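Long-range contacts in amidohydrolase 3 domain-containing protein (Pyrococcus horikoshii, PDB 3IGH), which is uncharacterised but probably hydrolyses carbon-nitrogen bonds other than peptide bonds, as expected of a metal-dependent amidohydrolase: residues Y58-A62 against I456-E460; G201-V205 against A465-I469; D310-I316 against R336-L342; L348-K352 against D388-A393. All coordinates share one frame; numbering follows the deposited sequence. Where two conformers were deposited one is given.

Contacts 1 and 2 meet on strands 58-68 and 467-470, where backbone bonds of Met60 with Ile468 and of Ala62 with Glu466 join them. Contact 1 is buried and made by van der Waals packing, with no hydrogen bond across it; contact 2, nearer the surface, is centred on a lysine that bonds a backbone carbonyl and also meets a sulfate, probably from the crystallisation liquor. Contact 3, fully buried, is a parallel strand pair rich in backbone hydrogen bonds, with a second sulfate at its end. Contact 4 joins two helices by partly buried aliphatic packing and touches contact 3 through Leu389 and Ala340. Contacts 3 and 4 are nested in the loops that contacts 1 and 2 close.

Contact 1: residues Y58-A62 against I456-E460; sequences YVMPA and IGKLE
Leu459 sets CG anti to its own carbonyl carbon (chi1 -66°) and then extends (chi2 167°), which lowers CD1 onto the strand, while Val59 holds CG1 anti to its backbone N (chi1 176°) and presents it to the same methyl. The strand is the start of 58-68, which pairs here with strands 10-14 and 467-470 and further on with strand 202-210 of what is probably the TIM barrel of the amidohydrolase fold; its partner is the irregular segment after helix 436-450. Leu459 CD1 lies over the Met60-Pro61 peptide, 3.7 Å from Met60 C and 3.6 Å from Pro61 N. The same methyl reaches Val59 CG1 at 3.9 Å, the two side chains crossing at about a right angle, and Pro61 CD at 4.0 Å. One leucine branch covers both the backbone and two apolar side chains. Pro61 turns its ring toward the loop as well, with CG 4.1 Å from Lys458 CA. No hydrogen bond passes between the segments: strands 10-14 and 467-470 take up backbone bonds of Val59 and Met60, and Leu459 also rests on Tyr467. Lys458 points away; in one conformer its NZ bonds Ser14 OG and lies against Tyr445. Gly457, at a positive phi that suits a residue without a side chain, brings its carbonyl toward the proline ring, where Gly457 O lies 3.5 Å from Pro61 CB.

Contact 2: residues G201-V205 against A465-I469; sequences GVKSV and AEYII. With SO4 (sulfate ion), chain O.
Lys203 stretches across to the chain of Tyr467, its side chain fully extended beyond CG and pointing its ammonium at a backbone carbonyl. Lys203 NZ donates to Tyr467 O at 2.8 Å, meeting it nearly head-on at a C=O...N angle of 165°. The same nitrogen gives a second bond to sulfate O4, 2.9 Å away, and a third to an ordered water at 3.0 Å, so three partners grip one charged group. That water also accepts from Tyr467 N and sits above one face of the tyrosine ring, toward the rim. NZ itself is 5.5 Å from the ring centroid, at most a weak cation-pi attraction. Glu466 crosses the lysine obliquely: its chain bends at chi2 (-71°) and brings Glu466 OE1 alongside the aliphatic part of the lysine, 3.8 Å from Lys203 CD. Its other oxygen, OE2, is held by a salt bridge to Arg255 and a bond from Asn230, and Arg255 also binds the sulfate, which probably came from the crystallisation liquor. At Ile468 the contact is apolar: Ile468 CG2 packs 3.7 Å from Gly201 CA. Gly201 closes the helix before it in a Schellman motif, with the positive phi usual there. Strands 202-210 and 467-470 both pair with strand 58-68, an arrangement consistent with the junction between a TIM barrel and the smaller beta domain familiar from amidohydrolases.

Contact 3: residues D310-I316 against R336-L342; sequences DVAIHAI and RIEHASL. With SO4 (sulfate ion), chain B.
Asp310 opens the pairing by laying OD2 against the aliphatic part of Arg336, 3.3 Å from CD, while its carboxylate is bound by Tyr234 and Arg357. Val311 O then accepts from Arg336 N, the first link of a parallel strand ladder. Ala312 places CB 3.5 Å from Glu338 OE2, beside a side-on salt bridge in which Arg336 NE and NH2 each take one carboxylate oxygen (NE to OE2 2.8 Å); Arg336 NH2 also bonds Ser66 O, and Glu338 OE1 also meets His67 ND1. Ile313 uses both its N and its O, to Arg336 O and Glu338 N. His314, with CG anti to N (chi1 166°), aims its ring at a sulfate, ND1 reaching O4 in a nearly straight bond of 2.8 Å; His339 NE2 binds O2 at 2.9 Å. Lys262 NZ and His67 NE2 also bond the sulfate, placed where amidohydrolase barrels usually carry their active site. Ala315 N donates to Glu338 O. Ile316 lays CD1 over one face of the His339 ring, 4.0 Å from its centroid. Ile313 and Ile337 pack on helix 318-331, which links the two strands as a beta-alpha-beta crossover, and strands 256-264 and 357-360 flank the pair.

Contact 4: residues L348-K352 against D388-A393; sequences LERVK and DLMKVA
Val392 packs against the turn 348-352 of helix 345-354, facing Leu348, Val351 and Lys352. From its CB outward, each carbon has a neighbour. CB lies 3.7 Å from Leu348 O and 3.8 Å from Lys352 CB. With chi1 at -63°, CG1 stands anti to the carbonyl carbon and borders the same Leu348 O and Lys352 CB. CG2 takes the remaining position between backbone N and carbonyl carbon and meets Val351 CG1 at 3.8 Å, the two valines crossing at about a right angle. That second methyl also borders Leu348 O and comes 4.1 Å from Leu348 CD2. Leu348 CD2 in turn meets Leu389 CD2 at 3.8 Å, again nearly perpendicular, and borders Asp388 CB, whose carboxylate is salt-bridged to Arg385. Val351 CG1 serves twice, since it also touches Ala393 CB at 3.9 Å. At Lys352 the contact turns to backbone atoms: Lys352 CA approaches Val392 O at 3.6 Å as a CA-H...O contact, and an ordered water bridges Val351 O and Val392 O. Lys352 carries its extended side chain away from the other helix, so only its inner part covers Val392. The axes of the short segments cross at -32°, with a closest approach of 9.4 Å. Leu389 and Ala393 touch strand 357-360 and Leu389 also its parallel neighbour 395-397, while Val351 of helix 345-354 packs on Val356 just before strand 357-360.

Contact 1: residues Y58-A62 against I456-E460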
loop_
_atom_site.group_PDB
_atom_site.type_symbol
_atom_site.label_atom_id
_atom_site.label_comp_id
_atom_site.label_asym_id
_atom_site.label_seq_id
_atom_site.Cartn_x
_atom_site.Cartn_y
_atom_site.Cartn_z
ATOM N N TYR A 58 -7.703 -25.635 22.976
ATOM C CA TYR A 58 -6.955 -24.473 23.456
ATOM C C TYR A 58 -6.614 -23.536 22.299
ATOM O O TYR A 58 -6.387 -23.982 21.170
ATOM C CB TYR A 58 -5.691 -24.902 24.212
ATOM C CG TYR A 58 -5.982 -25.658 25.493
ATOM C CD1 TYR A 58 -5.868 -25.033 26.733
ATOM C CD2 TYR A 58 -6.387 -26.999 25.462
ATOM C CE1 TYR A 58 -6.146 -25.730 27.921
ATOM C CE2 TYR A 58 -6.665 -27.700 26.635
ATOM C CZ TYR A 58 -6.544 -27.059 27.859
ATOM O OH TYR A 58 -6.824 -27.753 29.017
ATOM N N VAL A 59 -6.607 -22.239 22.581
ATOM C CA VAL A 59 -6.352 -21.220 21.555
ATOM C C VAL A 59 -5.263 -20.275 22.063
ATOM O O VAL A 59 -5.316 -19.829 23.209
ATOM C CB VAL A 59 -7.655 -20.434 21.175
ATOM C CG1 VAL A 59 -7.371 -19.300 20.176
ATOM C CG2 VAL A 59 -8.701 -21.362 20.589
ATOM N N MET A 60 -4.268 -19.996 21.221
ATOM C CA MET A 60 -3.222 -19.024 21.567
ATOM C C MET A 60 -2.999 -18.080 20.377
ATOM O O MET A 60 -3.361 -18.435 19.249
ATOM C CB MET A 60 -1.911 -19.726 22.001
ATOM C CG MET A 60 -1.183 -20.541 20.934
ATOM S SD MET A 60 0.460 -21.188 21.414
ATOM C CE MET A 60 1.512 -19.787 21.011
ATOM N N PRO A 61 -2.425 -16.878 20.618
ATOM C CA PRO A 61 -2.020 -16.073 19.467
ATOM C C PRO A 61 -1.053 -16.851 18.584
ATOM O O PRO A 61 -0.238 -17.636 19.080
ATOM C CB PRO A 61 -1.313 -14.876 20.101
ATOM C CG PRO A 61 -1.904 -14.767 21.464
ATOM C CD PRO A 61 -2.156 -16.180 21.892
ATOM N N ALA A 62 -1.164 -16.661 17.277
ATOM C CA ALA A 62 -0.302 -17.387 16.353
ATOM C C ALA A 62 1.151 -16.922 16.489
ATOM O O ALA A 62 1.419 -15.841 17.027
ATOM C CB ALA A 62 -0.813 -17.225 14.923
ATOM N N ILE A 456 -1.037 -6.866 16.253
ATOM C CA ILE A 456 -0.795 -8.309 16.210
ATOM C C ILE A 456 -0.130 -8.746 17.514
ATOM O O ILE A 456 0.599 -7.966 18.131
ATOM C CB ILE A 456 0.060 -8.718 14.963
ATOM C CG1 ILE A 456 -0.617 -8.260 13.661
ATOM C CG2 ILE A 456 0.347 -10.234 14.950
ATOM C CD1 ILE A 456 0.130 -8.594 12.366
ATOM N N GLY A 457 -0.402 -9.974 17.949
ATOM C CA GLY A 457 0.391 -10.586 19.012
ATOM C C GLY A 457 -0.389 -10.958 20.259
ATOM O O GLY A 457 0.078 -11.770 21.064
ATOM N N LYS A 458 -1.563 -10.347 20.419
ATOM C CA LYS A 458 -2.481 -10.670 21.515
ATOM C C LYS A 458 -3.863 -10.993 20.948
ATOM O O LYS A 458 -4.147 -10.694 19.790
ATOM C CB LYS A 458 -2.578 -9.508 22.505
ATOM C CG LYS A 458 -1.333 -9.279 23.355
ATOM C CD LYS A 458 -1.588 -8.202 24.406
ATOM C CE LYS A 458 -0.301 -7.743 25.077
ATOM N NZ LYS A 458 0.301 -8.772 25.970
ATOM N N LEU A 459 -4.723 -11.621 21.746
ATOM C CA LEU A 459 -6.091 -11.879 21.270
ATOM C C LEU A 459 -7.090 -11.073 22.099
ATOM O O LEU A 459 -8.173 -11.542 22.451
ATOM C CB LEU A 459 -6.415 -13.384 21.212
ATOM C CG LEU A 459 -5.646 -14.241 20.193
ATOM C CD1 LEU A 459 -5.839 -15.734 20.473
ATOM C CD2 LEU A 459 -6.008 -13.911 18.724
ATOM N N GLU A 460 -6.690 -9.843 22.405
ATOM C CA GLU A 460 -7.534 -8.873 23.095
ATOM C C GLU A 460 -8.238 -8.031 22.030
ATOM O O GLU A 460 -7.798 -8.032 20.876
ATOM C CB GLU A 460 -6.668 -8.004 24.012
ATOM C CG GLU A 460 -6.163 -8.759 25.240
ATOM C CD GLU A 460 -5.011 -8.068 25.956
ATOM O OE1 GLU A 460 -4.388 -8.720 26.824
ATOM O OE2 GLU A 460 -4.723 -6.887 25.660
#

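Contact 2: residues G201-V205 against A465-I469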
loop_
_atom_site.group_PDB
_atom_site.type_symbol
_atom_site.label_atom_id
_atom_site.label_comp_id
_atom_site.label_asym_id
_atom_site.label_seq_id
_atom_site.Cartn_x
_atom_site.Cartn_y
_atom_site.Cartn_z
ATOM N N GLY A 201 1.855 -22.981 12.058
ATOM C CA GLY A 201 1.240 -22.030 12.990
ATOM C C GLY A 201 1.895 -20.645 13.015
ATOM O O GLY A 201 1.617 -19.841 13.903
ATOM N N VAL A 202 2.760 -20.366 12.041
ATOM C CA VAL A 202 3.400 -19.044 11.924
ATOM C C VAL A 202 2.566 -18.217 10.944
ATOM O O VAL A 202 2.561 -18.492 9.739
ATOM C CB VAL A 202 4.861 -19.159 11.411
ATOM C CG1 VAL A 202 5.534 -17.768 11.301
ATOM C CG2 VAL A 202 5.675 -20.045 12.324
ATOM N N LYS A 203 1.837 -17.229 11.460
ATOM C CA LYS A 203 0.882 -16.503 10.625
ATOM C C LYS A 203 1.301 -15.080 10.273
ATOM O O LYS A 203 0.606 -14.409 9.523
ATOM C CB LYS A 203 -0.516 -16.523 11.241
ATOM C CG LYS A 203 -1.113 -17.935 11.289
ATOM C CD LYS A 203 -2.588 -17.917 11.661
ATOM C CE LYS A 203 -3.158 -19.326 11.586
ATOM N NZ LYS A 203 -4.621 -19.328 11.798
ATOM N N SER A 204 2.431 -14.639 10.820
ATOM C CA SER A 204 2.992 -13.312 10.521
ATOM C C SER A 204 4.509 -13.420 10.500
ATOM O O SER A 204 5.087 -14.194 11.272
ATOM C CB SER A 204 2.591 -12.284 11.574
ATOM O OG SER A 204 1.195 -12.156 11.734
ATOM N N VAL A 205 5.157 -12.664 9.612
ATOM C CA VAL A 205 6.618 -12.666 9.515
ATOM C C VAL A 205 7.146 -11.264 9.228
ATOM O O VAL A 205 6.422 -10.436 8.668
ATOM C CB VAL A 205 7.161 -13.651 8.394
ATOM C CG1 VAL A 205 6.717 -15.118 8.631
ATOM C CG2 VAL A 205 6.758 -13.207 6.980
ATOM N N ALA A 465 -7.213 -11.222 14.622
ATOM C CA ALA A 465 -7.512 -12.566 15.111
ATOM C C ALA A 465 -6.637 -13.605 14.416
ATOM O O ALA A 465 -7.120 -14.421 13.619
ATOM C CB ALA A 465 -8.994 -12.888 14.915
ATOM N N GLU A 466 -5.343 -13.555 14.712
ATOM C CA GLU A 466 -4.399 -14.553 14.230
ATOM C C GLU A 466 -4.157 -15.498 15.379
ATOM O O GLU A 466 -3.500 -15.149 16.360
ATOM C CB GLU A 466 -3.067 -13.920 13.793
ATOM C CG GLU A 466 -3.196 -12.765 12.811
ATOM C CD GLU A 466 -3.637 -13.187 11.422
ATOM O OE1 GLU A 466 -3.873 -14.387 11.184
ATOM O OE2 GLU A 466 -3.739 -12.304 10.555
ATOM N N TYR A 467 -4.715 -16.692 15.262
ATOM C CA TYR A 467 -4.671 -17.637 16.355
ATOM C C TYR A 467 -4.431 -19.031 15.826
ATOM O O TYR A 467 -4.622 -19.302 14.631
ATOM C CB TYR A 467 -5.974 -17.566 17.184
ATOM C CG TYR A 467 -7.221 -17.906 16.388
ATOM C CD1 TYR A 467 -7.632 -19.233 16.224
ATOM C CD2 TYR A 467 -7.989 -16.900 15.799
ATOM C CE1 TYR A 467 -8.763 -19.552 15.487
ATOM C CE2 TYR A 467 -9.131 -17.210 15.058
ATOM C CZ TYR A 467 -9.511 -18.538 14.911
ATOM O OH TYR A 467 -10.634 -18.862 14.183
ATOM N N ILE A 468 -4.003 -19.916 16.718
ATOM C CA ILE A 468 -3.886 -21.329 16.393
ATOM C C ILE A 468 -4.672 -22.134 17.418
ATOM O O ILE A 468 -4.791 -21.729 18.578
ATOM C CB ILE A 468 -2.401 -21.807 16.271
ATOM C CG1 ILE A 468 -1.581 -21.474 17.521
ATOM C CG2 ILE A 468 -1.735 -21.165 15.053
ATOM C CD1 ILE A 468 -0.088 -21.820 17.390
ATOM N N ILE A 469 -5.238 -23.247 16.970
ATOM C CA ILE A 469 -6.054 -24.100 17.829
ATOM C C ILE A 469 -5.240 -25.338 18.198
ATOM O O ILE A 469 -4.698 -26.024 17.327
ATOM C CB ILE A 469 -7.410 -24.475 17.149
ATOM C CG1 ILE A 469 -8.206 -23.199 16.824
ATOM C CG2 ILE A 469 -8.241 -25.404 18.047
ATOM C CD1 ILE A 469 -9.583 -23.431 16.198
HETATM S S SO4 O . -6.353 -16.620 8.859
HETATM O O1 SO4 O . -7.777 -16.506 9.163
HETATM O O2 SO4 O . -6.201 -16.860 7.428
HETATM O O3 SO4 O . -5.681 -15.372 9.211
HETATM O O4 SO4 O . -5.758 -17.727 9.605
HETATM O O HOH W 1 -6.212 -16.959 12.681
#

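Contact 3: residues D310-I316 against R336-L342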
loop_
_atom_site.group_PDB
_atom_site.type_symbol
_atom_site.label_atom_id
_atom_site.label_comp_id
_atom_site.label_asym_id
_atom_site.label_seq_id
_atom_site.Cartn_x
_atom_site.Cartn_y
_atom_site.Cartn_z
ATOM N N ASP A 310 10.935 1.655 9.008
ATOM C CA ASP A 310 11.757 1.089 10.077
ATOM C C ASP A 310 13.168 0.798 9.553
ATOM O O ASP A 310 13.412 0.756 8.347
ATOM C CB ASP A 310 11.120 -0.195 10.631
ATOM C CG ASP A 310 11.664 -0.593 12.003
ATOM O OD1 ASP A 310 12.342 0.223 12.662
ATOM O OD2 ASP A 310 11.412 -1.742 12.435
ATOM N N VAL A 311 14.112 0.642 10.465
ATOM C CA VAL A 311 15.486 0.335 10.099
ATOM C C VAL A 311 15.965 -0.830 10.975
ATOM O O VAL A 311 15.986 -0.731 12.211
ATOM C CB VAL A 311 16.402 1.577 10.295
ATOM C CG1 VAL A 311 17.842 1.246 9.889
ATOM C CG2 VAL A 311 15.853 2.787 9.499
ATOM N N ALA A 312 16.332 -1.927 10.323
ATOM C CA ALA A 312 16.859 -3.105 11.002
ATOM C C ALA A 312 18.316 -3.272 10.650
ATOM O O ALA A 312 18.685 -3.260 9.477
ATOM C CB ALA A 312 16.073 -4.372 10.612
ATOM N N ILE A 313 19.147 -3.422 11.676
ATOM C CA ILE A 313 20.575 -3.593 11.470
ATOM C C ILE A 313 21.062 -4.933 12.038
ATOM O O ILE A 313 20.940 -5.193 13.233
ATOM C CB ILE A 313 21.397 -2.432 12.100
ATOM C CG1 ILE A 313 20.866 -1.064 11.616
ATOM C CG2 ILE A 313 22.867 -2.597 11.738
ATOM C CD1 ILE A 313 21.680 0.159 12.096
ATOM N N HIS A 314 21.616 -5.760 11.162
ATOM C CA HIS A 314 22.327 -6.986 11.544
ATOM C C HIS A 314 23.584 -6.606 12.329
ATOM O O HIS A 314 24.431 -5.858 11.827
ATOM C CB HIS A 314 22.680 -7.730 10.249
ATOM C CG HIS A 314 23.690 -8.835 10.392
ATOM N ND1 HIS A 314 23.413 -10.135 10.023
ATOM C CD2 HIS A 314 24.991 -8.826 10.778
ATOM C CE1 HIS A 314 24.486 -10.883 10.207
ATOM N NE2 HIS A 314 25.455 -10.117 10.677
ATOM N N ALA A 315 23.702 -7.130 13.546
ATOM C CA ALA A 315 24.936 -7.016 14.340
ATOM C C ALA A 315 25.143 -8.290 15.153
ATOM O O ALA A 315 24.404 -8.555 16.091
ATOM C CB ALA A 315 24.880 -5.803 15.264
ATOM N N ILE A 316 26.151 -9.074 14.784
ATOM C CA ILE A 316 26.443 -10.325 15.486
ATOM C C ILE A 316 27.553 -10.095 16.528
ATOM O O ILE A 316 27.366 -10.371 17.712
ATOM C CB ILE A 316 26.735 -11.470 14.467
ATOM C CG1 ILE A 316 25.427 -11.848 13.764
ATOM C CG2 ILE A 316 27.310 -12.714 15.157
ATOM C CD1 ILE A 316 25.519 -13.003 12.771
ATOM N N ARG A 336 15.728 -1.372 15.227
ATOM C CA ARG A 336 15.825 -2.753 15.656
ATOM C C ARG A 336 17.182 -3.343 15.295
ATOM O O ARG A 336 17.790 -2.961 14.289
ATOM C CB ARG A 336 14.639 -3.609 15.149
ATOM C CG ARG A 336 14.330 -3.505 13.681
ATOM C CD ARG A 336 13.149 -4.406 13.270
ATOM N NE ARG A 336 13.481 -5.831 13.317
ATOM C CZ ARG A 336 12.639 -6.813 13.002
ATOM N NH1 ARG A 336 11.400 -6.546 12.600
ATOM N NH2 ARG A 336 13.044 -8.072 13.087
ATOM N N ILE A 337 17.667 -4.227 16.161
ATOM C CA ILE A 337 18.915 -4.928 15.910
ATOM C C ILE A 337 18.612 -6.411 15.721
ATOM O O ILE A 337 17.837 -6.992 16.470
ATOM C CB ILE A 337 19.954 -4.661 17.025
ATOM C CG1 ILE A 337 20.532 -3.255 16.857
ATOM C CG2 ILE A 337 21.100 -5.683 16.995
ATOM C CD1 ILE A 337 20.929 -2.601 18.158
ATOM N N GLU A 338 19.208 -6.987 14.679
ATOM C CA GLU A 338 19.042 -8.391 14.352
ATOM C C GLU A 338 20.227 -9.182 14.892
ATOM O O GLU A 338 21.380 -8.751 14.745
ATOM C CB GLU A 338 18.938 -8.574 12.837
ATOM C CG GLU A 338 17.954 -7.618 12.157
ATOM C CD GLU A 338 16.570 -7.647 12.794
ATOM O OE1 GLU A 338 15.916 -8.709 12.769
ATOM O OE2 GLU A 338 16.141 -6.605 13.328
ATOM N N HIS A 339 19.905 -10.326 15.509
ATOM C CA HIS A 339 20.831 -11.285 16.127
ATOM C C HIS A 339 21.246 -10.909 17.547
ATOM O O HIS A 339 20.887 -11.606 18.509
ATOM C CB HIS A 339 22.066 -11.554 15.258
ATOM C CG HIS A 339 21.757 -12.187 13.938
ATOM N ND1 HIS A 339 21.926 -13.534 13.702
ATOM C CD2 HIS A 339 21.319 -11.652 12.773
ATOM C CE1 HIS A 339 21.585 -13.804 12.454
ATOM N NE2 HIS A 339 21.209 -12.680 11.870
ATOM N N ALA A 340 22.009 -9.818 17.665
ATOM C CA ALA A 340 22.579 -9.360 18.944
ATOM C C ALA A 340 23.264 -10.518 19.683
ATOM O O ALA A 340 23.034 -10.748 20.873
ATOM C CB ALA A 340 21.506 -8.690 19.816
ATOM N N SER A 341 24.103 -11.244 18.947
ATOM C CA SER A 341 24.633 -12.535 19.393
ATOM C C SER A 341 25.634 -12.428 20.539
ATOM O O SER A 341 25.699 -13.309 21.394
ATOM C CB SER A 341 25.270 -13.262 18.211
ATOM O OG SER A 341 24.349 -13.357 17.128
ATOM N N LEU A 342 26.386 -11.334 20.547
ATOM C CA LEU A 342 27.390 -11.053 21.566
ATOM C C LEU A 342 27.147 -9.652 22.116
ATOM O O LEU A 342 27.352 -8.663 21.404
ATOM C CB LEU A 342 28.782 -11.099 20.949
ATOM C CG LEU A 342 29.596 -12.385 20.894
ATOM C CD1 LEU A 342 31.009 -12.024 20.523
ATOM C CD2 LEU A 342 29.602 -13.060 22.232
HETATM S S SO4 B . 20.861 -12.068 8.300
HETATM O O1 SO4 B . 19.627 -12.121 7.543
HETATM O O2 SO4 B . 20.986 -13.283 9.089
HETATM O O3 SO4 B . 21.985 -12.010 7.375
HETATM O O4 SO4 B . 20.831 -10.906 9.195
HETATM O O HOH W 2 25.699 -8.319 19.176
#

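Contact 4: residues L348-K352 against D388-A393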
loop_
_atom_site.group_PDB
_atom_site.type_symbol
_atom_site.label_atom_id
_atom_site.label_comp_id
_atom_site.label_asym_id
_atom_site.label_seq_id
_atom_site.Cartn_x
_atom_site.Cartn_y
_atom_site.Cartn_z
ATOM N N LEU A 348 24.425 -3.501 27.681
ATOM C CA LEU A 348 23.066 -3.721 28.170
ATOM C C LEU A 348 22.372 -2.414 28.539
ATOM O O LEU A 348 21.215 -2.208 28.186
ATOM C CB LEU A 348 23.060 -4.677 29.367
ATOM C CG LEU A 348 23.350 -6.161 29.123
ATOM C CD1 LEU A 348 23.570 -6.885 30.442
ATOM C CD2 LEU A 348 22.221 -6.829 28.335
ATOM N N GLU A 349 23.087 -1.527 29.229
ATOM C CA GLU A 349 22.525 -0.235 29.621
ATOM C C GLU A 349 22.351 0.691 28.413
ATOM O O GLU A 349 21.407 1.483 28.361
ATOM C CB GLU A 349 23.395 0.429 30.698
ATOM C CG GLU A 349 22.717 1.579 31.467
ATOM C CD GLU A 349 21.530 1.133 32.328
ATOM O OE1 GLU A 349 20.622 1.961 32.555
ATOM O OE2 GLU A 349 21.498 -0.036 32.781
ATOM N N ARG A 350 23.253 0.582 27.440
ATOM C CA ARG A 350 23.142 1.387 26.224
ATOM C C ARG A 350 21.935 0.954 25.386
ATOM O O ARG A 350 21.181 1.802 24.899
ATOM C CB ARG A 350 24.429 1.338 25.406
ATOM C CG ARG A 350 24.468 2.415 24.349
ATOM C CD ARG A 350 25.804 2.523 23.679
ATOM N NE ARG A 350 25.749 3.576 22.674
ATOM C CZ ARG A 350 26.486 3.606 21.571
ATOM N NH1 ARG A 350 26.359 4.624 20.725
ATOM N NH2 ARG A 350 27.351 2.629 21.313
ATOM N N VAL A 351 21.740 -0.360 25.263
ATOM C CA VAL A 351 20.532 -0.928 24.635
ATOM C C VAL A 351 19.266 -0.381 25.310
ATOM O O VAL A 351 18.340 0.087 24.636
ATOM C CB VAL A 351 20.563 -2.493 24.646
ATOM C CG1 VAL A 351 19.177 -3.090 24.406
ATOM C CG2 VAL A 351 21.560 -3.019 23.600
ATOM N N LYS A 352 19.260 -0.403 26.643
ATOM C CA LYS A 352 18.145 0.119 27.437
ATOM C C LYS A 352 17.887 1.600 27.159
ATOM O O LYS A 352 16.749 1.996 26.892
ATOM C CB LYS A 352 18.403 -0.098 28.933
ATOM C CG LYS A 352 17.239 0.306 29.829
ATOM C CD LYS A 352 17.548 0.044 31.289
ATOM C CE LYS A 352 16.317 0.259 32.151
ATOM N NZ LYS A 352 16.548 -0.194 33.553
ATOM N N ASP A 388 18.925 -11.729 30.064
ATOM C CA ASP A 388 19.457 -10.371 30.251
ATOM C C ASP A 388 18.869 -9.344 29.275
ATOM O O ASP A 388 18.537 -8.232 29.674
ATOM C CB ASP A 388 20.987 -10.355 30.130
ATOM C CG ASP A 388 21.668 -11.187 31.201
ATOM O OD1 ASP A 388 21.055 -11.393 32.269
ATOM O OD2 ASP A 388 22.813 -11.638 30.966
ATOM N N LEU A 389 18.754 -9.716 28.000
ATOM C CA LEU A 389 18.257 -8.797 26.967
ATOM C C LEU A 389 16.768 -8.455 27.126
ATOM O O LEU A 389 16.357 -7.307 26.889
ATOM C CB LEU A 389 18.535 -9.364 25.569
ATOM C CG LEU A 389 20.014 -9.518 25.190
ATOM C CD1 LEU A 389 20.201 -10.331 23.907
ATOM C CD2 LEU A 389 20.704 -8.150 25.075
ATOM N N MET A 390 15.977 -9.446 27.553
ATOM C CA MET A 390 14.535 -9.288 27.762
ATOM C C MET A 390 14.259 -8.231 28.840
ATOM O O MET A 390 13.215 -7.569 28.832
ATOM C CB MET A 390 13.927 -10.636 28.169
ATOM C CG MET A 390 12.541 -10.945 27.606
ATOM S SD MET A 390 12.075 -12.686 27.838
ATOM C CE MET A 390 12.353 -12.865 29.603
ATOM N N LYS A 391 15.207 -8.080 29.762
ATOM C CA LYS A 391 15.124 -7.098 30.840
ATOM C C LYS A 391 15.323 -5.662 30.343
ATOM O O LYS A 391 14.787 -4.724 30.929
ATOM C CB LYS A 391 16.172 -7.422 31.909
ATOM C CG LYS A 391 15.792 -7.026 33.327
ATOM C CD LYS A 391 16.473 -7.936 34.351
ATOM C CE LYS A 391 15.770 -9.291 34.447
ATOM N NZ LYS A 391 16.589 -10.318 35.149
ATOM N N VAL A 392 16.089 -5.493 29.268
ATOM C CA VAL A 392 16.441 -4.151 28.784
ATOM C C VAL A 392 15.766 -3.737 27.464
ATOM O O VAL A 392 15.797 -2.563 27.101
ATOM C CB VAL A 392 17.984 -3.919 28.723
ATOM C CG1 VAL A 392 18.598 -3.996 30.129
ATOM C CG2 VAL A 392 18.670 -4.897 27.764
ATOM N N ALA A 393 15.155 -4.686 26.756
ATOM C CA ALA A 393 14.529 -4.377 25.464
ATOM C C ALA A 393 13.329 -5.255 25.152
ATOM O O ALA A 393 13.204 -6.368 25.674
ATOM C CB ALA A 393 15.554 -4.485 24.339
HETATM O O HOH W 3 15.804 -1.133 24.646
HETATM O O HOH W 4 14.569 0.501 26.881
#